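Long-range contacts in type VI immunity protein Atu4351 (Agrobacterium fabrum, PDB 6ITW), which probably protects its bacterium from self-intoxication by neutralising the cognate toxin of a type VI secretion effector–immunity pair: residues A[34-42]-A[128-136]; A[55-65]-A[85-96]. All coordinates share one frame; numbering follows the deposited sequence.

Interaction 1 (A[34-42]-A[128-136])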
# COMPACT_ATOMS: atom_id res chain seq x y z
N ASN A 34 12.88 11.51 11.32
CA ASN A 34 12.90 12.53 10.28
C ASN A 34 12.70 11.97 8.87
O ASN A 34 12.82 12.72 7.89
CB ASN A 34 14.19 13.36 10.31
CG ASN A 34 14.33 14.16 11.58
OD1 ASN A 34 15.31 14.01 12.31
ND2 ASN A 34 13.33 15.00 11.85
N ARG A 35 12.40 10.69 8.74
CA ARG A 35 12.04 10.14 7.45
C ARG A 35 10.56 9.77 7.34
O ARG A 35 10.02 9.78 6.23
CB ARG A 35 12.93 8.94 7.12
CG ARG A 35 14.29 9.41 6.60
CD ARG A 35 15.43 8.49 6.94
NE ARG A 35 15.16 7.11 6.56
CZ ARG A 35 16.09 6.16 6.56
NH1 ARG A 35 17.34 6.46 6.92
NH2 ARG A 35 15.78 4.92 6.21
N ILE A 36 9.90 9.48 8.46
CA ILE A 36 8.46 9.26 8.53
C ILE A 36 7.96 10.16 9.64
O ILE A 36 8.61 10.24 10.69
CB ILE A 36 8.13 7.78 8.80
CG1 ILE A 36 8.75 6.87 7.72
CG2 ILE A 36 6.63 7.57 8.93
CD1 ILE A 36 8.56 5.37 7.99
N PRO A 37 6.83 10.86 9.48
CA PRO A 37 6.37 11.80 10.53
C PRO A 37 6.26 11.13 11.89
O PRO A 37 5.81 9.98 12.01
CB PRO A 37 5.00 12.27 10.02
CG PRO A 37 5.07 12.08 8.50
CD PRO A 37 5.96 10.88 8.28
N GLU A 38 6.65 11.86 12.94
CA GLU A 38 6.70 11.26 14.28
C GLU A 38 5.32 10.91 14.82
O GLU A 38 5.20 9.95 15.59
CB GLU A 38 7.41 12.18 15.28
CG GLU A 38 8.65 11.53 15.90
CD GLU A 38 8.33 10.33 16.80
OE1 GLU A 38 7.43 10.44 17.68
OE2 GLU A 38 8.99 9.27 16.66
N THR A 39 4.29 11.69 14.48
CA THR A 39 2.95 11.33 14.94
C THR A 39 2.56 9.94 14.44
O THR A 39 1.94 9.17 15.17
CB THR A 39 1.92 12.37 14.50
OG1 THR A 39 1.92 12.49 13.07
CG2 THR A 39 2.24 13.72 15.14
N TYR A 40 2.94 9.59 13.21
CA TYR A 40 2.64 8.25 12.73
C TYR A 40 3.47 7.21 13.47
O TYR A 40 2.96 6.13 13.82
CB TYR A 40 2.89 8.13 11.22
CG TYR A 40 2.67 6.72 10.74
CD1 TYR A 40 1.39 6.26 10.41
CD2 TYR A 40 3.73 5.82 10.67
CE1 TYR A 40 1.17 4.94 10.01
CE2 TYR A 40 3.52 4.50 10.28
CZ TYR A 40 2.24 4.07 9.95
OH TYR A 40 2.05 2.76 9.55
N LEU A 41 4.76 7.49 13.69
CA LEU A 41 5.62 6.49 14.33
C LEU A 41 5.19 6.27 15.78
O LEU A 41 5.22 5.13 16.27
CB LEU A 41 7.08 6.92 14.25
CG LEU A 41 7.72 6.89 12.87
CD1 LEU A 41 9.13 7.52 12.91
CD2 LEU A 41 7.77 5.45 12.32
N ASP A 42 4.76 7.33 16.46
CA ASP A 42 4.29 7.16 17.82
C ASP A 42 2.99 6.35 17.87
O ASP A 42 2.81 5.50 18.75
CB ASP A 42 4.11 8.52 18.49
CG ASP A 42 4.00 8.40 20.01
OD1 ASP A 42 4.85 7.68 20.60
OD2 ASP A 42 3.07 8.99 20.61
N SER A 128 2.76 17.38 6.41
CA SER A 128 3.16 15.98 6.38
C SER A 128 2.37 15.13 7.38
O SER A 128 1.72 14.15 6.98
CB SER A 128 4.66 15.85 6.66
OG SER A 128 5.40 16.40 5.59
N ASP A 129 2.44 15.47 8.67
CA ASP A 129 1.70 14.73 9.69
C ASP A 129 0.23 14.59 9.33
O ASP A 129 -0.35 13.49 9.41
CB ASP A 129 1.85 15.42 11.05
CG ASP A 129 3.23 15.29 11.60
OD1 ASP A 129 4.09 16.12 11.25
OD2 ASP A 129 3.48 14.33 12.36
N ILE A 130 -0.40 15.69 8.92
CA ILE A 130 -1.81 15.68 8.54
C ILE A 130 -2.02 14.83 7.28
O ILE A 130 -3.02 14.10 7.18
CB ILE A 130 -2.28 17.13 8.33
CG1 ILE A 130 -2.30 17.87 9.67
CG2 ILE A 130 -3.62 17.20 7.62
CD1 ILE A 130 -2.33 19.39 9.52
N ASN A 131 -1.10 14.92 6.32
CA ASN A 131 -1.21 14.17 5.07
C ASN A 131 -1.22 12.67 5.33
O ASN A 131 -2.08 11.94 4.81
CB ASN A 131 -0.04 14.54 4.14
CG ASN A 131 -0.11 13.84 2.77
OD1 ASN A 131 0.48 12.77 2.57
ND2 ASN A 131 -0.83 14.44 1.84
N LEU A 132 -0.26 12.18 6.12
CA LEU A 132 -0.27 10.77 6.46
C LEU A 132 -1.50 10.41 7.28
O LEU A 132 -2.06 9.32 7.13
CB LEU A 132 1.01 10.40 7.21
CG LEU A 132 1.24 8.91 7.44
CD1 LEU A 132 0.77 8.04 6.25
CD2 LEU A 132 2.72 8.68 7.73
N GLY A 133 -1.93 11.33 8.16
CA GLY A 133 -3.12 11.07 8.95
C GLY A 133 -4.37 10.94 8.10
O GLY A 133 -5.24 10.11 8.37
N ILE A 134 -4.47 11.75 7.06
CA ILE A 134 -5.60 11.62 6.16
C ILE A 134 -5.55 10.28 5.44
O ILE A 134 -6.57 9.58 5.33
CB ILE A 134 -5.65 12.81 5.18
CG1 ILE A 134 -6.06 14.08 5.94
CG2 ILE A 134 -6.60 12.51 4.00
CD1 ILE A 134 -5.85 15.35 5.18
N ALA A 135 -4.37 9.88 4.96
CA ALA A 135 -4.26 8.61 4.25
C ALA A 135 -4.70 7.46 5.14
O ALA A 135 -5.39 6.55 4.67
CB ALA A 135 -2.83 8.39 3.73
N VAL A 136 -4.33 7.48 6.42
CA VAL A 136 -4.65 6.36 7.31
C VAL A 136 -6.15 6.31 7.59
O VAL A 136 -6.75 5.22 7.66
CB VAL A 136 -3.81 6.43 8.60
CG1 VAL A 136 -4.25 5.37 9.60
CG2 VAL A 136 -2.34 6.25 8.26
O HOH W 1 0.76 11.28 10.79
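Pro37 and Asp129 bring the two backbones nearest, with Pro37 CA 5.6 Å from Asp129 CA, and from there the short helical segments 38-42 and 128-136 run at 46° to each other with their axes 9.4 Å apart at closest approach. Pro37 occupies the N-cap position, and the first turn after it meets the carboxylate of Asp129. Thr39 OG1 donates to Asp129 OD2 over 2.5 Å, using the anti lone pair of that oxygen, while Thr39 N adds a weak, longer bond to the same atom. With chi1 at 59°, the threonine hydroxyl is tucked between its own backbone N and carbonyl carbon, and its methyl also rests against OD2. A water donates both to Thr39 OG1 and to Asp129 O, so the hydroxyl gives one bond and receives another. Next to this polar group one methyl, Leu132 CD2, serves three neighbours: it lies 3.5 Å from Tyr40 CB and also touches Pro37 CD and Ile36 CG2. Tyr40 CG stands anti to its backbone N (chi1 176°), which carries the ring along the second helix until CE1 reaches Val136 CG2. Trp98 of strand 94-99 packs against both Pro37 and Leu132. A carboxylate held at the start of a helix in this way is probably stabilised in its charged form by the helix end, giving a directional polar grip beside an apolar contact.

Interaction 2 (A[55-65]-A[85-96])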
# COMPACT_ATOMS: atom_id res chain seq x y z
N GLY A 55 -8.97 -7.62 7.68
CA GLY A 55 -7.97 -7.85 6.64
C GLY A 55 -8.07 -6.89 5.48
O GLY A 55 -7.26 -6.98 4.55
N TYR A 56 -9.03 -5.96 5.50
CA TYR A 56 -9.16 -4.99 4.42
C TYR A 56 -7.94 -4.08 4.33
O TYR A 56 -7.63 -3.55 3.25
CB TYR A 56 -10.44 -4.17 4.65
CG TYR A 56 -10.94 -3.40 3.46
CD1 TYR A 56 -11.83 -3.98 2.56
CD2 TYR A 56 -10.56 -2.08 3.27
CE1 TYR A 56 -12.31 -3.27 1.46
CE2 TYR A 56 -11.03 -1.35 2.19
CZ TYR A 56 -11.90 -1.95 1.29
OH TYR A 56 -12.37 -1.23 0.22
N PHE A 57 -7.25 -3.87 5.46
CA PHE A 57 -5.98 -3.15 5.51
C PHE A 57 -5.18 -3.73 6.67
O PHE A 57 -5.74 -4.17 7.67
CB PHE A 57 -6.19 -1.63 5.67
CG PHE A 57 -4.90 -0.82 5.67
CD1 PHE A 57 -4.34 -0.35 4.48
CD2 PHE A 57 -4.25 -0.52 6.87
CE1 PHE A 57 -3.17 0.41 4.49
CE2 PHE A 57 -3.08 0.23 6.89
CZ PHE A 57 -2.53 0.70 5.70
N GLN A 58 -3.87 -3.78 6.51
CA GLN A 58 -2.98 -4.20 7.58
C GLN A 58 -1.75 -3.32 7.52
O GLN A 58 -1.36 -2.86 6.45
CB GLN A 58 -2.58 -5.67 7.46
CG GLN A 58 -1.76 -5.99 6.23
CD GLN A 58 -1.61 -7.48 6.02
OE1 GLN A 58 -0.61 -8.08 6.43
NE2 GLN A 58 -2.62 -8.11 5.39
N PHE A 59 -1.15 -3.07 8.69
CA PHE A 59 0.09 -2.31 8.75
C PHE A 59 1.25 -3.28 8.69
O PHE A 59 1.14 -4.45 9.07
CB PHE A 59 0.19 -1.48 10.03
CG PHE A 59 -0.81 -0.37 10.11
CD1 PHE A 59 -2.08 -0.59 10.66
CD2 PHE A 59 -0.48 0.90 9.66
CE1 PHE A 59 -3.02 0.45 10.75
CE2 PHE A 59 -1.42 1.94 9.74
CZ PHE A 59 -2.68 1.71 10.29
N CYS A 60 2.38 -2.77 8.20
CA CYS A 60 3.57 -3.59 8.03
C CYS A 60 4.80 -2.81 8.47
O CYS A 60 4.81 -1.58 8.48
CB CYS A 60 3.74 -4.06 6.57
SG CYS A 60 4.05 -2.72 5.35
N ASN A 61 5.83 -3.56 8.83
CA ASN A 61 7.12 -2.96 9.15
C ASN A 61 7.84 -2.56 7.87
O ASN A 61 8.19 -3.44 7.07
CB ASN A 61 7.95 -3.95 9.97
CG ASN A 61 9.21 -3.33 10.54
OD1 ASN A 61 9.88 -2.52 9.88
ND2 ASN A 61 9.54 -3.69 11.78
N PRO A 62 8.08 -1.26 7.63
CA PRO A 62 8.74 -0.84 6.37
C PRO A 62 10.05 -1.55 6.12
O PRO A 62 10.42 -1.79 4.97
CB PRO A 62 8.97 0.66 6.55
CG PRO A 62 8.21 1.06 7.76
CD PRO A 62 7.95 -0.15 8.58
N GLU A 63 10.78 -1.85 7.19
CA GLU A 63 12.05 -2.55 7.05
C GLU A 63 11.85 -3.92 6.40
O GLU A 63 12.66 -4.33 5.56
CB GLU A 63 12.73 -2.66 8.42
CG GLU A 63 14.19 -3.10 8.34
CD GLU A 63 15.10 -2.06 7.67
OE1 GLU A 63 14.67 -0.90 7.42
OE2 GLU A 63 16.26 -2.41 7.39
N LYS A 64 10.76 -4.62 6.73
CA LYS A 64 10.55 -5.98 6.23
C LYS A 64 10.12 -6.01 4.77
O LYS A 64 10.34 -7.03 4.10
CB LYS A 64 9.52 -6.70 7.12
CG LYS A 64 10.10 -7.05 8.50
CD LYS A 64 9.06 -7.47 9.55
CE LYS A 64 8.39 -8.79 9.21
NZ LYS A 64 7.73 -9.42 10.41
N TYR A 65 9.56 -4.92 4.25
CA TYR A 65 9.06 -4.87 2.87
C TYR A 65 9.83 -3.91 1.97
O TYR A 65 9.35 -3.59 0.88
CB TYR A 65 7.57 -4.50 2.88
CG TYR A 65 6.71 -5.60 3.50
CD1 TYR A 65 6.59 -5.72 4.88
CD2 TYR A 65 6.05 -6.53 2.70
CE1 TYR A 65 5.82 -6.73 5.46
CE2 TYR A 65 5.28 -7.55 3.26
CZ TYR A 65 5.17 -7.64 4.65
OH TYR A 65 4.40 -8.62 5.22
N HIS A 85 8.79 4.42 1.82
CA HIS A 85 8.70 3.46 2.91
C HIS A 85 7.30 2.86 2.95
O HIS A 85 6.32 3.60 3.06
CB HIS A 85 9.05 4.14 4.23
CG HIS A 85 10.29 4.97 4.14
ND1 HIS A 85 11.54 4.41 3.97
CD2 HIS A 85 10.46 6.31 4.11
CE1 HIS A 85 12.44 5.38 3.87
NE2 HIS A 85 11.81 6.54 3.95
N ALA A 86 7.23 1.53 2.87
CA ALA A 86 5.96 0.82 2.88
C ALA A 86 5.40 0.78 4.30
O ALA A 86 6.05 0.25 5.21
CB ALA A 86 6.14 -0.60 2.33
N LEU A 87 4.19 1.31 4.50
CA LEU A 87 3.60 1.39 5.83
C LEU A 87 2.50 0.37 6.07
O LEU A 87 2.26 -0.01 7.22
CB LEU A 87 3.02 2.79 6.08
CG LEU A 87 3.99 3.95 5.81
CD1 LEU A 87 3.29 5.28 6.06
CD2 LEU A 87 5.26 3.82 6.65
N GLY A 88 1.81 -0.07 5.02
CA GLY A 88 0.73 -1.04 5.14
C GLY A 88 0.20 -1.37 3.76
O GLY A 88 0.61 -0.77 2.76
N PHE A 89 -0.73 -2.32 3.70
CA PHE A 89 -1.33 -2.62 2.41
C PHE A 89 -2.75 -3.17 2.55
O PHE A 89 -3.10 -3.84 3.52
CB PHE A 89 -0.47 -3.61 1.59
CG PHE A 89 0.18 -4.70 2.41
CD1 PHE A 89 -0.48 -5.92 2.63
CD2 PHE A 89 1.47 -4.54 2.92
CE1 PHE A 89 0.13 -6.94 3.34
CE2 PHE A 89 2.09 -5.56 3.64
CZ PHE A 89 1.42 -6.76 3.85
N SER A 90 -3.56 -2.88 1.53
CA SER A 90 -4.87 -3.49 1.38
C SER A 90 -4.79 -5.01 1.36
O SER A 90 -3.70 -5.60 1.33
CB SER A 90 -5.54 -3.01 0.09
OG SER A 90 -5.04 -3.75 -1.02
N ALA A 91 -5.97 -5.64 1.31
CA ALA A 91 -6.08 -7.09 1.24
C ALA A 91 -5.56 -7.66 -0.08
O ALA A 91 -5.34 -8.88 -0.17
CB ALA A 91 -7.54 -7.48 1.43
N PHE A 92 -5.40 -6.82 -1.11
CA PHE A 92 -4.89 -7.25 -2.41
C PHE A 92 -3.47 -6.75 -2.67
O PHE A 92 -3.01 -6.77 -3.82
CB PHE A 92 -5.84 -6.78 -3.52
CG PHE A 92 -7.27 -7.19 -3.28
CD1 PHE A 92 -7.74 -8.41 -3.75
CD2 PHE A 92 -8.13 -6.38 -2.56
CE1 PHE A 92 -9.04 -8.81 -3.50
CE2 PHE A 92 -9.44 -6.77 -2.32
CZ PHE A 92 -9.90 -7.98 -2.79
N GLY A 93 -2.76 -6.31 -1.64
CA GLY A 93 -1.37 -5.97 -1.84
C GLY A 93 -1.12 -4.56 -2.32
O GLY A 93 -0.01 -4.25 -2.74
N LYS A 94 -2.13 -3.69 -2.26
CA LYS A 94 -1.95 -2.29 -2.63
C LYS A 94 -1.32 -1.56 -1.45
O LYS A 94 -1.96 -1.35 -0.42
CB LYS A 94 -3.30 -1.67 -3.02
CG LYS A 94 -3.27 -0.23 -3.51
CD LYS A 94 -4.63 0.14 -4.11
CE LYS A 94 -4.61 1.46 -4.89
NZ LYS A 94 -6.00 1.90 -5.29
N ILE A 95 -0.06 -1.14 -1.62
CA ILE A 95 0.76 -0.62 -0.54
C ILE A 95 0.50 0.87 -0.31
O ILE A 95 0.56 1.68 -1.25
CB ILE A 95 2.25 -0.85 -0.85
CG1 ILE A 95 2.52 -2.36 -0.93
CG2 ILE A 95 3.13 -0.14 0.18
CD1 ILE A 95 3.90 -2.69 -1.48
N LEU A 96 0.23 1.23 0.94
CA LEU A 96 0.31 2.62 1.39
C LEU A 96 1.75 2.89 1.81
O LEU A 96 2.26 2.25 2.75
CB LEU A 96 -0.64 2.88 2.55
CG LEU A 96 -0.52 4.25 3.24
CD1 LEU A 96 -0.57 5.37 2.23
CD2 LEU A 96 -1.63 4.44 4.28
O HOH W 2 -4.56 -6.33 4.48
O HOH W 3 9.78 -0.07 3.07
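Phe89 O is gripped from several directions: Gln58 N donates to it over 3.1 Å, tilted from the carbonyl plane, a water donates as well, and Phe57 CA adds a CH···O contact. The same water donates to Gly55 O and accepts from Gln58 NE2, tying the side-chain amide back to the strand. In return Phe89 N meets Gln58 O at 2.9 Å almost head-on, completing an antiparallel hydrogen-bonded pair, and Cys60 N reaches Leu87 O from above the carbonyl plane. Strands 57-59 and 84-90 are thus neighbours in the central mixed sheet, and both belong to the GAD-like sequence region; opposite Leu96, Leu87 and Gly88 form a classic beta bulge, and a type I turn from Ser90 to Gly93 leads into strand 94-99. Bare of a side chain, Gly88 lets the Phe57 ring settle over the strand, with Phe57 CZ 3.7 Å from Gly88 CA and Leu96 CB at the ring edge. On the face bearing Gln58 and Phe89, the glutamine CG folds inward (chi1 64°) and lies over the phenylalanine ring as a CH-pi contact, 4.0 Å from its centroid. The Gln58 amide end is bonded by OE1 to Gly168 N and by NE2 to Gln169 O. Phe89 also turns its edge to the face of Tyr65, a T-shaped pair with centroids 5.3 Å apart and planes at 60°. Cys60 CB packs against Phe89 CE2, and Met197 of helix 193-200 touches both rings.

How the interactions relate
The two contacts illustrate how chemistry changes from the outer part of the chain to its centre. Interaction 2 is wholly buried and lies near the centre of the chain, joining adjacent strands through backbone bonds and aromatic packing; interaction 1, partly buried and farther out, sets two helices together through side chains, with a charged group near solvent. In sequence, interaction 2 is nested within the loop that interaction 1 closes. In space they meet directly: Tyr40 OH packs 3.1 Å from Phe59 CD2, and the side chain of Leu87 receives Ile36, Tyr40 and Leu132. The helix pair therefore rests on the sheet face that carries Phe59, its apolar side inward.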